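Local coordinates for uncharacterized conserved (Bdellovibrio bacteriovorus, PDB 7O21), which is probably an L,D-carboxypeptidase of the YkuD family that edits the peptidoglycan of this predatory bacterium and thereby generates the curvature of its cell, at residues A[29-34]-A[252-257]; A[60-65]-A[186-191]; A[220-225]-A[293-298]. All coordinates share one frame; numbering follows the deposited sequence.

Contact 1 (A[29-34]-A[252-257])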
# COMPACT_ATOMS: atom_id res chain seq x y z
N SER A 29 -0.17 15.84 -21.57
CA SER A 29 -0.63 14.74 -20.73
C SER A 29 -1.18 15.18 -19.38
O SER A 29 -1.91 14.40 -18.75
CB SER A 29 0.46 13.69 -20.54
OG SER A 29 0.85 13.13 -21.80
N LEU A 30 -0.85 16.38 -18.91
CA LEU A 30 -1.36 16.87 -17.63
C LEU A 30 -2.48 17.85 -17.97
O LEU A 30 -2.22 19.01 -18.31
CB LEU A 30 -0.26 17.53 -16.82
CG LEU A 30 -0.73 18.23 -15.54
CD1 LEU A 30 -1.42 17.25 -14.59
CD2 LEU A 30 0.46 18.89 -14.84
N LEU A 31 -3.72 17.37 -17.89
CA LEU A 31 -4.84 18.17 -18.37
C LEU A 31 -5.50 19.03 -17.30
O LEU A 31 -6.02 20.10 -17.63
CB LEU A 31 -5.88 17.28 -19.07
CG LEU A 31 -5.35 16.70 -20.39
CD1 LEU A 31 -6.34 15.69 -20.95
CD2 LEU A 31 -5.08 17.80 -21.40
N GLN A 32 -5.53 18.60 -16.04
CA GLN A 32 -6.20 19.37 -15.00
C GLN A 32 -5.68 18.89 -13.65
O GLN A 32 -5.34 17.72 -13.49
CB GLN A 32 -7.72 19.15 -15.07
CG GLN A 32 -8.55 20.19 -14.32
CD GLN A 32 -10.00 20.16 -14.74
OE1 GLN A 32 -10.47 21.04 -15.46
NE2 GLN A 32 -10.71 19.13 -14.32
N ILE A 33 -5.62 19.82 -12.69
CA ILE A 33 -5.27 19.52 -11.30
C ILE A 33 -6.53 19.68 -10.46
O ILE A 33 -7.35 20.56 -10.72
CB ILE A 33 -4.12 20.43 -10.83
CG1 ILE A 33 -2.86 20.11 -11.64
CG2 ILE A 33 -3.83 20.27 -9.34
CD1 ILE A 33 -1.71 21.08 -11.44
N SER A 34 -6.72 18.78 -9.49
CA SER A 34 -7.97 18.81 -8.75
C SER A 34 -8.06 20.06 -7.88
O SER A 34 -7.05 20.56 -7.37
CB SER A 34 -8.11 17.57 -7.87
OG SER A 34 -9.16 17.74 -6.94
N PRO A 252 -11.66 17.41 -11.09
CA PRO A 252 -10.71 16.31 -10.93
C PRO A 252 -9.31 16.60 -11.44
O PRO A 252 -9.07 17.49 -12.25
CB PRO A 252 -11.34 15.21 -11.80
CG PRO A 252 -11.97 15.97 -12.90
CD PRO A 252 -12.56 17.20 -12.24
N TYR A 253 -8.35 15.83 -10.89
CA TYR A 253 -7.09 15.58 -11.60
C TYR A 253 -7.44 14.79 -12.85
O TYR A 253 -8.24 13.86 -12.82
CB TYR A 253 -6.14 14.67 -10.81
CG TYR A 253 -5.37 15.19 -9.61
CD1 TYR A 253 -4.28 16.05 -9.75
CD2 TYR A 253 -5.67 14.74 -8.34
CE1 TYR A 253 -3.56 16.49 -8.63
CE2 TYR A 253 -4.97 15.17 -7.25
CZ TYR A 253 -3.91 16.01 -7.39
OH TYR A 253 -3.25 16.42 -6.25
N ILE A 254 -6.80 15.15 -13.96
CA ILE A 254 -6.93 14.39 -15.21
C ILE A 254 -5.54 14.29 -15.83
O ILE A 254 -4.92 15.31 -16.14
CB ILE A 254 -7.89 15.03 -16.22
CG1 ILE A 254 -9.25 15.27 -15.55
CG2 ILE A 254 -8.04 14.12 -17.46
CD1 ILE A 254 -10.25 16.03 -16.44
N VAL A 255 -5.05 13.06 -15.97
CA VAL A 255 -3.79 12.78 -16.65
C VAL A 255 -4.07 11.75 -17.74
O VAL A 255 -4.68 10.71 -17.48
CB VAL A 255 -2.72 12.25 -15.68
CG1 VAL A 255 -1.42 11.98 -16.42
CG2 VAL A 255 -2.48 13.27 -14.59
N GLN A 256 -3.60 12.03 -18.96
CA GLN A 256 -3.76 11.11 -20.08
C GLN A 256 -2.42 10.99 -20.77
O GLN A 256 -1.93 11.97 -21.35
CB GLN A 256 -4.82 11.62 -21.05
CG GLN A 256 -5.45 10.51 -21.88
CD GLN A 256 -4.52 9.97 -22.95
OE1 GLN A 256 -4.07 8.81 -22.89
NE2 GLN A 256 -4.22 10.81 -23.94
N HIS A 257 -1.81 9.82 -20.71
CA HIS A 257 -0.50 9.59 -21.29
C HIS A 257 -0.44 8.19 -21.88
O HIS A 257 -0.84 7.22 -21.24
CB HIS A 257 0.59 9.79 -20.23
CG HIS A 257 1.98 9.61 -20.75
ND1 HIS A 257 2.74 8.50 -20.48
CD2 HIS A 257 2.73 10.41 -21.54
CE1 HIS A 257 3.91 8.62 -21.07
NE2 HIS A 257 3.93 9.76 -21.73
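Ser29, Gln32 and Ile254 carry most of the surface buried where the short strand 30-32 runs antiparallel to the end of strand 246-257. Gln32 pairs with Ile254 through the backbone, Ile254 N donating to Gln32 O at 3.0 Å. The carbonyl of Ile254 faces two residues at once: Leu31 N donates to Ile254 O at 3.0 Å, and Gln32 N adds a weak bond to the same oxygen. This is a classic beta bulge, and it shifts the register by one residue between the Leu30-Val255 and Gln32-Ile254 pairs. Strand 30-32 is an outermost strand of the antiparallel sheet of the NTF2-like domain, although it comes from near the N-terminal end of the chain. With CG anti to its backbone N (chi1 -163°) and the rest of the chain extended, Gln32 reaches across Pro252. Its NE2 meets Pro252 O on an in-plane lone pair at 3.1 Å, while OE1 is taken by Arg191. Ile254 CG2 packs on Leu31 CB, and Leu194 of helix 184-206 touches both side chains. At the other end Ser29 O accepts a bond from Gln256 N at 2.9 Å, and Ser29 OG lies in the plane of the His257 ring, 3.3 Å from His257 CD2. Beyond the bulge, Ser34 CB sits over the Tyr253 ring in a CH-pi contact, 4.0 Å from its centroid.

Contact 2 (A[60-65]-A[186-191])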
# COMPACT_ATOMS: atom_id res chain seq x y z
N GLY A 60 -7.14 27.50 -11.06
CA GLY A 60 -8.51 27.21 -11.44
C GLY A 60 -8.56 25.93 -12.26
O GLY A 60 -8.08 24.87 -11.84
N GLU A 61 -9.16 26.03 -13.45
CA GLU A 61 -9.20 24.92 -14.40
C GLU A 61 -7.92 24.81 -15.22
O GLU A 61 -7.76 23.84 -15.96
CB GLU A 61 -10.37 25.09 -15.38
CG GLU A 61 -11.73 25.15 -14.72
CD GLU A 61 -12.86 25.12 -15.74
OE1 GLU A 61 -13.66 24.16 -15.72
OE2 GLU A 61 -12.92 26.05 -16.57
N GLN A 62 -7.04 25.80 -15.12
CA GLN A 62 -5.79 25.80 -15.85
C GLN A 62 -4.65 25.27 -14.98
O GLN A 62 -4.82 24.99 -13.79
CB GLN A 62 -5.45 27.22 -16.35
CG GLN A 62 -6.19 27.65 -17.61
CD GLN A 62 -7.68 27.82 -17.38
OE1 GLN A 62 -8.09 28.56 -16.49
NE2 GLN A 62 -8.49 27.14 -18.18
N ILE A 63 -3.50 25.09 -15.62
CA ILE A 63 -2.28 24.70 -14.93
C ILE A 63 -1.21 25.73 -15.29
O ILE A 63 -1.25 26.34 -16.36
CB ILE A 63 -1.81 23.28 -15.31
CG1 ILE A 63 -1.40 23.21 -16.78
CG2 ILE A 63 -2.90 22.26 -14.96
CD1 ILE A 63 -0.82 21.87 -17.20
N GLN A 64 -0.25 25.91 -14.39
CA GLN A 64 0.80 26.90 -14.60
C GLN A 64 2.12 26.31 -14.14
O GLN A 64 2.21 25.80 -13.02
CB GLN A 64 0.49 28.16 -13.78
CG GLN A 64 1.43 29.32 -14.02
CD GLN A 64 0.97 30.58 -13.32
OE1 GLN A 64 -0.10 30.62 -12.72
NE2 GLN A 64 1.79 31.63 -13.40
N LYS A 65 3.14 26.39 -14.98
CA LYS A 65 4.47 25.93 -14.59
C LYS A 65 5.09 26.99 -13.69
O LYS A 65 5.13 28.17 -14.05
CB LYS A 65 5.35 25.69 -15.81
CG LYS A 65 6.71 25.07 -15.48
CD LYS A 65 7.60 24.95 -16.72
CE LYS A 65 7.29 23.68 -17.50
NZ LYS A 65 8.21 23.45 -18.66
N GLU A 186 -4.88 24.11 -27.90
CA GLU A 186 -4.93 22.66 -28.03
C GLU A 186 -5.08 22.00 -26.66
O GLU A 186 -5.85 21.05 -26.50
CB GLU A 186 -3.67 22.15 -28.71
CG GLU A 186 -3.60 20.66 -28.91
CD GLU A 186 -4.79 20.11 -29.68
OE1 GLU A 186 -5.42 20.87 -30.45
OE2 GLU A 186 -5.09 18.91 -29.52
N HIS A 187 -4.36 22.52 -25.65
CA HIS A 187 -4.44 21.96 -24.30
C HIS A 187 -5.85 22.07 -23.75
O HIS A 187 -6.39 21.10 -23.20
CB HIS A 187 -3.46 22.67 -23.37
CG HIS A 187 -3.18 21.92 -22.11
ND1 HIS A 187 -3.92 22.10 -20.96
CD2 HIS A 187 -2.25 20.98 -21.83
CE1 HIS A 187 -3.45 21.30 -20.01
NE2 HIS A 187 -2.44 20.61 -20.52
N ASP A 188 -6.46 23.25 -23.88
CA ASP A 188 -7.81 23.42 -23.37
C ASP A 188 -8.81 22.54 -24.12
O ASP A 188 -9.76 22.02 -23.52
CB ASP A 188 -8.24 24.89 -23.45
CG ASP A 188 -9.58 25.12 -22.79
OD1 ASP A 188 -9.64 25.04 -21.54
OD2 ASP A 188 -10.57 25.36 -23.50
N LYS A 189 -8.60 22.36 -25.42
CA LYS A 189 -9.48 21.47 -26.18
C LYS A 189 -9.41 20.06 -25.63
O LYS A 189 -10.44 19.42 -25.38
CB LYS A 189 -9.11 21.52 -27.66
CG LYS A 189 -10.04 20.72 -28.56
CD LYS A 189 -9.46 19.35 -28.87
CE LYS A 189 -10.37 18.56 -29.81
NZ LYS A 189 -11.81 18.59 -29.39
N ARG A 190 -8.19 19.55 -25.42
CA ARG A 190 -8.01 18.22 -24.86
C ARG A 190 -8.61 18.12 -23.46
O ARG A 190 -9.25 17.11 -23.13
CB ARG A 190 -6.53 17.86 -24.83
CG ARG A 190 -5.91 17.79 -26.21
CD ARG A 190 -4.55 17.16 -26.16
NE ARG A 190 -3.89 17.23 -27.46
CZ ARG A 190 -2.88 16.45 -27.83
NH1 ARG A 190 -2.41 15.53 -27.00
NH2 ARG A 190 -2.35 16.59 -29.03
N ARG A 191 -8.40 19.14 -22.63
CA ARG A 191 -8.98 19.13 -21.29
C ARG A 191 -10.50 19.04 -21.35
O ARG A 191 -11.12 18.25 -20.64
CB ARG A 191 -8.53 20.36 -20.50
CG ARG A 191 -8.99 20.37 -19.04
CD ARG A 191 -8.75 21.72 -18.36
NE ARG A 191 -9.46 22.81 -19.03
CZ ARG A 191 -10.77 23.02 -18.93
NH1 ARG A 191 -11.52 22.22 -18.19
NH2 ARG A 191 -11.33 24.03 -19.59
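Glu61 and Arg191 meet with their charges poorly aligned: Glu61 OE1 is 3.8 Å from Arg191 NH1, a long salt bridge in which the oxygen sits far from the plane of the guanidinium, so the attraction is between charges and not along an N-H. Glu61 CB lies over the centre of the guanidinium, 4.1 Å above its plane. Glu61 O also approaches Arg191 CD at 3.4 Å. A bend at chi3 (60°) places NE off the extended line of the chain, and the guanidinium edge is held from its own helix. There Asp188 OD1 takes a bond from Arg191 NH2 at 2.8 Å on its syn side, with a weaker one from NE. Arg191 NH1 donates to Gln32 OE1 of strand 30-32. Asp188 and Gln32 thus grip the guanidinium, while Glu61 adds a longer-range charge attraction, which probably contributes less. Further along, Ile63 CD1 touches the His187 ring, 3.9 Å from His187 CE1; the imidazole NE2 is bonded to Leu30 O. Strand 30-32 lies beside both segments, touched by Glu61 and Ile63 as well as His187. The arrangement is strand-on-helix packing with a salt-bridge network of Glu61, Asp188 and Arg191, joining a strand of the YkuD catalytic domain to the long helix 184-206.

Contact 3 (A[220-225]-A[293-298])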
# COMPACT_ATOMS: atom_id res chain seq x y z
N GLY A 220 -12.77 -6.65 -18.52
CA GLY A 220 -11.83 -7.13 -17.53
C GLY A 220 -11.71 -6.25 -16.30
O GLY A 220 -10.74 -6.35 -15.54
N PHE A 221 -12.69 -5.37 -16.11
CA PHE A 221 -12.72 -4.47 -14.96
C PHE A 221 -12.57 -5.25 -13.66
O PHE A 221 -13.10 -6.36 -13.50
CB PHE A 221 -14.07 -3.75 -14.95
CG PHE A 221 -14.34 -2.96 -13.71
CD1 PHE A 221 -13.86 -1.66 -13.59
CD2 PHE A 221 -15.07 -3.50 -12.66
CE1 PHE A 221 -14.10 -0.92 -12.46
CE2 PHE A 221 -15.31 -2.77 -11.51
CZ PHE A 221 -14.83 -1.47 -11.40
N LYS A 222 -11.87 -4.64 -12.71
CA LYS A 222 -11.80 -5.16 -11.36
C LYS A 222 -11.80 -3.99 -10.39
O LYS A 222 -11.32 -2.90 -10.70
CB LYS A 222 -10.53 -5.99 -11.14
CG LYS A 222 -10.52 -7.30 -11.91
CD LYS A 222 -9.14 -7.93 -11.90
CE LYS A 222 -9.07 -9.10 -12.86
NZ LYS A 222 -10.32 -9.91 -12.78
N ALA A 223 -12.37 -4.23 -9.21
CA ALA A 223 -12.24 -3.35 -8.06
C ALA A 223 -12.23 -4.26 -6.85
O ALA A 223 -12.55 -5.45 -6.98
CB ALA A 223 -13.42 -2.38 -7.99
N PRO A 224 -11.79 -3.78 -5.69
CA PRO A 224 -11.79 -4.66 -4.51
C PRO A 224 -13.16 -5.28 -4.28
O PRO A 224 -14.13 -4.57 -4.03
CB PRO A 224 -11.37 -3.73 -3.37
CG PRO A 224 -10.55 -2.65 -4.05
CD PRO A 224 -11.24 -2.44 -5.38
N GLY A 225 -13.25 -6.61 -4.39
CA GLY A 225 -14.50 -7.31 -4.19
C GLY A 225 -15.38 -7.46 -5.41
O GLY A 225 -16.47 -8.02 -5.30
N ILE A 293 -12.94 1.97 -18.54
CA ILE A 293 -12.48 1.87 -17.16
C ILE A 293 -12.07 0.44 -16.84
O ILE A 293 -12.85 -0.51 -17.06
CB ILE A 293 -13.57 2.38 -16.21
CG1 ILE A 293 -13.89 3.86 -16.47
CG2 ILE A 293 -13.18 2.15 -14.77
CD1 ILE A 293 -15.15 4.34 -15.74
N ILE A 294 -10.84 0.26 -16.36
CA ILE A 294 -10.32 -1.04 -15.95
C ILE A 294 -10.30 -1.21 -14.44
O ILE A 294 -10.29 -2.34 -13.94
CB ILE A 294 -8.92 -1.30 -16.55
CG1 ILE A 294 -7.94 -0.21 -16.14
CG2 ILE A 294 -9.04 -1.40 -18.06
CD1 ILE A 294 -6.49 -0.67 -16.24
N ARG A 295 -10.24 -0.11 -13.69
CA ARG A 295 -10.22 -0.18 -12.23
C ARG A 295 -10.88 1.08 -11.69
O ARG A 295 -10.78 2.14 -12.30
CB ARG A 295 -8.78 -0.24 -11.67
CG ARG A 295 -7.83 -1.28 -12.28
CD ARG A 295 -8.09 -2.68 -11.71
NE ARG A 295 -7.13 -3.67 -12.20
CZ ARG A 295 -7.31 -4.46 -13.26
NH1 ARG A 295 -6.37 -5.33 -13.60
NH2 ARG A 295 -8.42 -4.37 -13.99
N GLU A 296 -11.58 0.96 -10.57
CA GLU A 296 -12.23 2.11 -9.95
C GLU A 296 -12.13 1.93 -8.44
O GLU A 296 -12.58 0.91 -7.91
CB GLU A 296 -13.70 2.19 -10.39
CG GLU A 296 -14.46 3.39 -9.84
CD GLU A 296 -15.80 3.60 -10.50
OE1 GLU A 296 -16.00 3.06 -11.61
OE2 GLU A 296 -16.67 4.31 -9.94
N GLU A 297 -11.53 2.91 -7.77
CA GLU A 297 -11.27 2.85 -6.33
C GLU A 297 -12.04 3.94 -5.60
O GLU A 297 -12.31 5.01 -6.15
CB GLU A 297 -9.78 3.02 -6.03
CG GLU A 297 -8.87 1.94 -6.61
CD GLU A 297 -7.39 2.17 -6.31
OE1 GLU A 297 -6.92 3.33 -6.41
OE2 GLU A 297 -6.70 1.19 -5.97
N TRP A 298 -12.39 3.65 -4.35
CA TRP A 298 -13.06 4.63 -3.50
C TRP A 298 -12.50 4.47 -2.09
O TRP A 298 -12.37 3.35 -1.59
CB TRP A 298 -14.58 4.41 -3.50
CG TRP A 298 -15.39 5.42 -2.69
CD1 TRP A 298 -15.98 6.56 -3.16
CD2 TRP A 298 -15.73 5.35 -1.29
NE1 TRP A 298 -16.64 7.21 -2.14
CE2 TRP A 298 -16.49 6.49 -0.99
CE3 TRP A 298 -15.44 4.43 -0.28
CZ2 TRP A 298 -16.99 6.74 0.30
CZ3 TRP A 298 -15.93 4.69 1.00
CH2 TRP A 298 -16.69 5.83 1.27
O HOH W 1 -7.63 -7.01 -15.85
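A bend at chi2 (-79°) turns Arg295 CD away from an extended course, and the guanidinium lies beside Lys222, whose CG is anti to its carbonyl carbon (chi1 -69°). The two side chains run side by side and point the same way. Lys222 CD lies 4.0 Å above one face of the guanidinium, offset toward its rim, so that methylene groups rather than the ammonium cover the arginine. Ile294 O is gripped twice. Lys222 N donates to it at 3.0 Å, and Arg295 NH2 donates at 2.8 Å from the opposite face of the carbonyl plane. The same NH2 makes a weak bond to Gly220 O, and a water bridges that carbonyl and Arg295 NH1. The weakly bonded strand 221-223 and strand 293-298 run nearly parallel, 13° between their directions. Phe221 turns the edge of its ring to Glu296, with Phe221 CE1 3.8 Å from Glu296 CB, and also packs on Ile293 CG2. Trp231 and Tyr217 meet this phenylalanine ring from outside the two segments, while the carboxylate of Glu296 is held by Tyr217 and Lys280. Strand 290-300 carries a classic beta bulge, Ile294 and Arg295 standing opposite Tyr283. Just after the short strand, Pro224 packs on Trp134 of the second subunit, placing this edge of the NTF2-like domain at the dimer interface. Chemically, the arginine binds Ile294 O firmly and Gly220 O weakly: Ile294 O, with two donors, would be polarised, and the guanidinium charge is probably stabilised by carbonyl dipoles and water without a carboxylate from either segment.

Contacts 1 and 2 form one continuous region, their centres 9 Å apart. Strand 30-32 joins them: its Leu30 and Gln32 probably bond to His187 and Arg191 of helix 184-206, so one short N-terminal strand meets the NTF2-like sheet, the long helix and a strand of the catalytic domain. Along the chain contact 2 is nested inside the loop closed by contact 1; contact 3 opens after contact 2 closes, and its segments alternate with those of contact 1. Contact 3 lies about 20 Å from contact 1 and 28 Å from contact 2, centre to centre, and touches neither. Its segment 293-298 lies on the five-stranded sheet of contact 1, which thus reaches from the domain junction toward the second subunit.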